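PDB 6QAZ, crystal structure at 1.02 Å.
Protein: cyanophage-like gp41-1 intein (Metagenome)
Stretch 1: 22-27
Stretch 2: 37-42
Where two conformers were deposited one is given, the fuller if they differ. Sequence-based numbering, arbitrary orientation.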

# COMPACT_ATOMS: atom_id res chain seq x y z
N ASN A 22 -0.85 4.97 -12.92
CA ASN A 22 -1.70 5.85 -13.73
C ASN A 22 -2.35 6.95 -12.86
O ASN A 22 -3.06 7.77 -13.42
CB ASN A 22 -2.74 5.03 -14.47
CG ASN A 22 -2.14 4.10 -15.49
OD1 ASN A 22 -1.10 4.42 -16.09
ND2 ASN A 22 -2.74 2.94 -15.71
N ILE A 23 -2.15 6.94 -11.56
CA ILE A 23 -2.77 7.93 -10.66
C ILE A 23 -2.11 9.29 -10.90
O ILE A 23 -0.90 9.40 -11.12
CB ILE A 23 -2.65 7.45 -9.22
CG1 ILE A 23 -3.64 6.34 -8.93
CG2 ILE A 23 -2.75 8.60 -8.21
CD1 ILE A 23 -5.07 6.78 -8.82
N GLN A 24 -2.94 10.32 -10.81
CA GLN A 24 -2.47 11.71 -10.97
C GLN A 24 -2.96 12.54 -9.80
O GLN A 24 -3.95 12.19 -9.12
CB GLN A 24 -2.86 12.24 -12.34
CG GLN A 24 -4.33 12.34 -12.52
CD GLN A 24 -4.57 12.60 -13.98
OE1 GLN A 24 -5.05 11.75 -14.72
NE2 GLN A 24 -4.16 13.77 -14.41
N VAL A 25 -2.29 13.64 -9.56
CA VAL A 25 -2.75 14.60 -8.55
C VAL A 25 -4.18 14.98 -8.88
O VAL A 25 -4.53 15.23 -10.04
CB VAL A 25 -1.84 15.83 -8.51
CG1 VAL A 25 -2.45 16.95 -7.66
CG2 VAL A 25 -0.43 15.48 -8.07
N GLY A 26 -5.00 15.03 -7.84
CA GLY A 26 -6.43 15.32 -7.96
C GLY A 26 -7.31 14.10 -8.03
O GLY A 26 -8.52 14.24 -7.81
N ASP A 27 -6.76 12.93 -8.34
CA ASP A 27 -7.55 11.69 -8.22
C ASP A 27 -8.00 11.51 -6.78
O ASP A 27 -7.43 12.07 -5.84
CB ASP A 27 -6.75 10.45 -8.62
CG ASP A 27 -6.82 9.99 -10.08
OD1 ASP A 27 -7.92 9.80 -10.60
OD2 ASP A 27 -5.73 9.84 -10.69
N GLU A 37 -7.95 12.62 -1.37
CA GLU A 37 -7.41 13.25 -2.59
C GLU A 37 -5.93 12.94 -2.70
O GLU A 37 -5.18 13.07 -1.74
CB GLU A 37 -7.57 14.78 -2.51
CG GLU A 37 -7.04 15.46 -3.76
CD GLU A 37 -6.94 16.96 -3.81
OE1 GLU A 37 -6.72 17.45 -4.97
OE2 GLU A 37 -7.01 17.62 -2.72
N VAL A 38 -5.49 12.65 -3.92
CA VAL A 38 -4.06 12.51 -4.21
C VAL A 38 -3.46 13.93 -4.33
O VAL A 38 -3.83 14.69 -5.23
CB VAL A 38 -3.84 11.71 -5.48
CG1 VAL A 38 -2.35 11.61 -5.79
CG2 VAL A 38 -4.46 10.32 -5.35
N LEU A 39 -2.61 14.26 -3.38
CA LEU A 39 -1.99 15.58 -3.27
C LEU A 39 -0.65 15.64 -3.99
O LEU A 39 -0.23 16.71 -4.43
CB LEU A 39 -1.79 15.93 -1.80
CG LEU A 39 -3.05 15.97 -0.96
CD1 LEU A 39 -2.74 16.31 0.46
CD2 LEU A 39 -4.05 16.93 -1.54
N ASN A 40 0.06 14.50 -4.07
CA ASN A 40 1.39 14.45 -4.71
C ASN A 40 1.55 13.10 -5.35
O ASN A 40 1.13 12.08 -4.80
CB ASN A 40 2.54 14.61 -3.72
CG ASN A 40 2.47 15.85 -2.88
OD1 ASN A 40 1.70 15.90 -1.91
ND2 ASN A 40 3.24 16.84 -3.28
N VAL A 41 2.22 13.11 -6.48
CA VAL A 41 2.79 11.89 -7.09
C VAL A 41 4.29 12.15 -7.14
O VAL A 41 4.76 12.98 -7.93
CB VAL A 41 2.18 11.54 -8.44
CG1 VAL A 41 2.83 10.30 -8.99
CG2 VAL A 41 0.68 11.40 -8.34
N PHE A 42 5.01 11.51 -6.24
CA PHE A 42 6.46 11.73 -6.13
C PHE A 42 7.13 11.03 -7.29
O PHE A 42 6.53 10.19 -7.96
CB PHE A 42 6.96 11.25 -4.78
CG PHE A 42 6.29 11.94 -3.61
CD1 PHE A 42 6.51 13.28 -3.34
CD2 PHE A 42 5.44 11.23 -2.77
CE1 PHE A 42 5.88 13.89 -2.26
CE2 PHE A 42 4.84 11.86 -1.70
CZ PHE A 42 5.05 13.18 -1.46

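A tight turn docks through its backbone onto the strand residue Val-38, and a small cluster of aliphatic side chains extends the contact along the strand. Both polar backbone atoms of Val-38 are engaged: its O accepts a hydrogen bond from Gly-26 N at 2.9 Å, and its N donates one to Asp-27 O at 2.8 Å. Both bonds are nearly linear. They are supplemented by CA-H...O contacts of 3.5 Å from Val-25 CA to Val-38 O and from Glu-37 CA to Asp-27 O.

The turn that presents these groups is type II, spanning Gln-24 to Asp-27 and closed by a hydrogen bond from Asp-27 N to Gln-24 O (3.0 Å). Gly-26 has a positive phi, at which a CB would be jammed against the preceding carbonyl oxygen. The Asp-27 side chain braces the same loop, its OD2 accepting a hydrogen bond from Gln-24 N at 2.8 Å.

Val-38 and Val-41 both point toward the turn. Ile-23 CG2 lies 3.7 Å from Val-38 CG2 and 4.4 Å from Val-41 CG2, while Val-25 CG2 approaches Val-41 CG2 at 4.2 Å. These methyl contacts are apolar packing, burying hydrocarbon surface beside the hydrogen-bonded backbone. Leu-39 and Asn-40, by contrast, point away and add little to the contact.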